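Local coordinates for cell division cycle protein 123 (Schizosaccharomyces pombe, PDB 4ZGP) that acts as an ATP-dependent chaperone with an ATP-grasp fold, binding the gamma subunit of eIF2 so that it can assemble with the alpha and beta subunits, at residues Y38-K43 / D236-P241. Residues are numbered along the deposited sequence; the frame is centred on the assembly and turned at random.
Sequences YSLFRK and DTFPDP
Leu40, on helix 34-40, meets Thr237 in the loop between helix 221-233 and strand 243-250, and the pair illustrates how a water can link two segments whose direct contacts are otherwise van der Waals. Both methyls of Leu40 face the threonine: Leu40 CD1 lies 3.8 Å from Thr237 O, while Leu40 CD2 is 3.9 Å from Thr237 OG1. Leu40 CD1 also approaches the Phe238 ring obliquely, 4.5 Å from Phe238 CD1. A single water donates to Leu40 O at 2.8 Å and is hydrogen-bonded to Thr237 OG1 at 2.7 Å.

Phe41 supplies the deeper half. With CG anti to the carbonyl carbon (chi1 -58°), its ring swings toward a loop at which the side chain is not initially aimed, and Leu40 CB sits over the centre of one face. Phe41 CE1 comes obliquely within 3.1 Å of Thr237 OG1, and Phe41 CZ lies 4.1 Å from Phe238 CB; Phe238 N is at the ring edge. Replacing Phe41 by an alanine is likely to leave a gap between Thr237, Phe238 and the side chains of Leu256 and Ile259, which Phe41 touches. Their strand, 253-261, carries Asp258 and Asn260 of the ATP site, but the Phe238 side chain stays about 13 Å from the bound ADP.

The chemistry implies a division of labour: two phenylalanines fill the buried side, while at the exposed edge water joins Thr237 to Leu40 O.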
ATOM      1  N   TYR A  38       3.534  10.049  -0.119  1.00 24.41           N
ATOM      2  CA  TYR A  38       2.258  10.773  -0.194  1.00 23.41           C
ATOM      3  C   TYR A  38       2.544  12.245  -0.465  1.00 25.13           C
ATOM      4  O   TYR A  38       1.871  12.875  -1.268  1.00 27.81           O
ATOM      5  CB  TYR A  38       1.432  10.623   1.088  1.00 26.21           C
ATOM      6  CG  TYR A  38       0.122  11.380   1.017  1.00 24.23           C
ATOM      7  CD1 TYR A  38      -0.924  10.913   0.234  1.00 24.26           C
ATOM      8  CD2 TYR A  38      -0.058  12.575   1.707  1.00 33.80           C
ATOM      9  CE1 TYR A  38      -2.125  11.612   0.155  1.00 25.69           C
ATOM     10  CE2 TYR A  38      -1.254  13.278   1.623  1.00 32.21           C
ATOM     11  CZ  TYR A  38      -2.280  12.789   0.841  1.00 30.54           C
ATOM     12  OH  TYR A  38      -3.486  13.464   0.743  1.00 31.80           O
ATOM     13  N   SER A  39       3.572  12.745   0.218  1.00 29.63           N
ATOM     14  CA  SER A  39       4.138  14.077   0.036  1.00 34.62           C
ATOM     15  C   SER A  39       4.509  14.359  -1.415  1.00 29.69           C
ATOM     16  O   SER A  39       4.095  15.364  -1.987  1.00 37.49           O
ATOM     17  CB  SER A  39       5.379  14.212   0.917  1.00 41.94           C
ATOM     18  OG  SER A  39       6.087  12.971   0.903  1.00 37.25           O
ATOM     19  N   LEU A  40       5.281  13.452  -2.007  1.00 27.09           N
ATOM     20  CA  LEU A  40       5.627  13.542  -3.425  1.00 21.58           C
ATOM     21  C   LEU A  40       4.451  13.596  -4.379  1.00 24.00           C
ATOM     22  O   LEU A  40       4.480  14.336  -5.356  1.00 21.04           O
ATOM     23  CB  LEU A  40       6.486  12.340  -3.834  1.00 23.55           C
ATOM     24  CG  LEU A  40       7.843  12.194  -3.171  1.00 26.91           C
ATOM     25  CD1 LEU A  40       8.564  10.945  -3.720  1.00 22.26           C
ATOM     26  CD2 LEU A  40       8.672  13.476  -3.419  1.00 27.90           C
ATOM     27  N   PHE A  41       3.446  12.764  -4.116  1.00 21.03           N
ATOM     28  CA  PHE A  41       2.450  12.430  -5.112  1.00 26.78           C
ATOM     29  C   PHE A  41       1.024  12.770  -4.674  1.00 25.18           C
ATOM     30  O   PHE A  41       0.074  12.134  -5.113  1.00 22.87           O
ATOM     31  CB  PHE A  41       2.579  10.925  -5.448  1.00 21.57           C
ATOM     32  CG  PHE A  41       3.955  10.564  -5.943  1.00 19.42           C
ATOM     33  CD1 PHE A  41       4.550  11.346  -6.898  1.00 19.16           C
ATOM     34  CD2 PHE A  41       4.650   9.499  -5.410  1.00 22.75           C
ATOM     35  CE1 PHE A  41       5.841  11.067  -7.367  1.00 20.03           C
ATOM     36  CE2 PHE A  41       5.928   9.196  -5.875  1.00 24.05           C
ATOM     37  CZ  PHE A  41       6.517   9.988  -6.851  1.00 21.33           C
ATOM     38  N   ARG A  42       0.892  13.793  -3.828  1.00 26.92           N
ATOM     39  CA  ARG A  42      -0.406  14.189  -3.289  1.00 28.43           C
ATOM     40  C   ARG A  42      -1.441  14.431  -4.380  1.00 24.93           C
ATOM     41  O   ARG A  42      -2.600  14.069  -4.225  1.00 28.34           O
ATOM     42  CB  ARG A  42      -0.245  15.453  -2.422  1.00 32.40           C
ATOM     43  CG  ARG A  42      -1.531  15.943  -1.746  1.00 41.31           C
ATOM     44  CD  ARG A  42      -1.291  17.284  -1.041  1.00 44.91           C
ATOM     45  NE  ARG A  42      -0.051  17.252  -0.267  1.00 56.48           N
ATOM     46  CZ  ARG A  42       0.020  17.037   1.044  1.00 59.12           C
ATOM     47  NH1 ARG A  42      -1.085  16.854   1.759  1.00 58.52           N
ATOM     48  NH2 ARG A  42       1.202  17.018   1.644  1.00 56.91           N
ATOM     49  N   LYS A  43      -1.026  15.007  -5.498  1.00 23.22           N
ATOM     50  CA  LYS A  43      -1.957  15.308  -6.583  1.00 28.68           C
ATOM     51  C   LYS A  43      -2.420  14.069  -7.373  1.00 27.25           C
ATOM     52  O   LYS A  43      -3.344  14.157  -8.185  1.00 27.47           O
ATOM     53  CB  LYS A  43      -1.324  16.310  -7.551  1.00 35.39           C
ATOM     54  CG  LYS A  43      -1.011  17.682  -6.927  1.00 39.66           C
ATOM     55  CD  LYS A  43      -0.035  18.474  -7.793  1.00 46.54           C
ATOM     56  CE  LYS A  43       0.563  19.648  -7.012  1.00 54.18           C
ATOM     57  NZ  LYS A  43       1.627  20.346  -7.785  1.00 59.42           N
ATOM     58  N   ASP A 236       8.494  10.528 -11.344  1.00 25.20           N
ATOM     59  CA  ASP A 236       9.910  10.831 -11.580  1.00 28.83           C
ATOM     60  C   ASP A 236      10.672  11.215 -10.315  1.00 29.22           C
ATOM     61  O   ASP A 236      11.895  11.094 -10.270  1.00 28.08           O
ATOM     62  CB  ASP A 236      10.040  11.959 -12.612  1.00 27.72           C
ATOM     63  CG  ASP A 236       9.285  13.215 -12.212  1.00 34.49           C
ATOM     64  OD1 ASP A 236       8.034  13.215 -12.297  1.00 33.00           O
ATOM     65  OD2 ASP A 236       9.941  14.222 -11.832  1.00 37.52           O
ATOM     66  N   THR A 237       9.966  11.666  -9.282  1.00 23.92           N
ATOM     67  CA  THR A 237      10.640  12.084  -8.047  1.00 25.21           C
ATOM     68  C   THR A 237      10.867  10.920  -7.087  1.00 22.19           C
ATOM     69  O   THR A 237      11.515  11.087  -6.053  1.00 23.84           O
ATOM     70  CB  THR A 237       9.834  13.170  -7.307  1.00 24.23           C
ATOM     71  OG1 THR A 237       8.461  12.763  -7.267  1.00 23.66           O
ATOM     72  CG2 THR A 237       9.927  14.482  -8.052  1.00 23.39           C
ATOM     73  N   PHE A 238      10.324   9.740  -7.400  1.00 19.10           N
ATOM     74  CA  PHE A 238      10.562   8.615  -6.521  1.00 18.72           C
ATOM     75  C   PHE A 238      12.057   8.264  -6.635  1.00 22.15           C
ATOM     76  O   PHE A 238      12.588   8.208  -7.738  1.00 25.45           O
ATOM     77  CB  PHE A 238       9.671   7.400  -6.859  1.00 22.45           C
ATOM     78  CG  PHE A 238       9.715   6.363  -5.794  1.00 23.76           C
ATOM     79  CD1 PHE A 238       9.076   6.594  -4.582  1.00 21.29           C
ATOM     80  CD2 PHE A 238      10.475   5.213  -5.946  1.00 21.17           C
ATOM     81  CE1 PHE A 238       9.151   5.663  -3.556  1.00 21.54           C
ATOM     82  CE2 PHE A 238      10.550   4.281  -4.928  1.00 22.87           C
ATOM     83  CZ  PHE A 238       9.884   4.505  -3.732  1.00 20.47           C
ATOM     84  N   PRO A 239      12.735   8.056  -5.490  1.00 20.57           N
ATOM     85  CA  PRO A 239      14.203   8.101  -5.512  1.00 21.48           C
ATOM     86  C   PRO A 239      14.901   6.813  -5.941  1.00 27.11           C
ATOM     87  O   PRO A 239      16.105   6.876  -6.206  1.00 31.35           O
ATOM     88  CB  PRO A 239      14.568   8.441  -4.057  1.00 26.19           C
ATOM     89  CG  PRO A 239      13.420   8.023  -3.251  1.00 25.26           C
ATOM     90  CD  PRO A 239      12.200   8.232  -4.128  1.00 23.00           C
ATOM     91  N   ASP A 240      14.187   5.693  -6.016  1.00 24.77           N
ATOM     92  CA  ASP A 240      14.817   4.416  -6.397  1.00 25.73           C
ATOM     93  C   ASP A 240      14.469   4.010  -7.836  1.00 26.27           C
ATOM     94  O   ASP A 240      13.406   4.340  -8.325  1.00 23.05           O
ATOM     95  CB  ASP A 240      14.398   3.320  -5.423  1.00 30.04           C
ATOM     96  CG  ASP A 240      14.780   3.645  -3.992  1.00 32.71           C
ATOM     97  OD1 ASP A 240      15.908   4.136  -3.788  1.00 30.42           O
ATOM     98  OD2 ASP A 240      13.964   3.398  -3.079  1.00 30.12           O
ATOM     99  N   PRO A 241      15.389   3.298  -8.525  1.00 25.85           N
ATOM    100  CA  PRO A 241      15.151   2.894  -9.912  1.00 28.62           C
ATOM    101  C   PRO A 241      14.170   1.731 -10.057  1.00 23.82           C
ATOM    102  O   PRO A 241      13.525   1.613 -11.110  1.00 25.83           O
ATOM    103  CB  PRO A 241      16.549   2.471 -10.387  1.00 27.71           C
ATOM    104  CG  PRO A 241      17.203   1.932  -9.157  1.00 28.38           C
ATOM    105  CD  PRO A 241      16.710   2.850  -8.036  1.00 29.94           C
TER
HETATM  106  O   HOH W   1       6.815  14.806  -6.788  1.00 26.67           O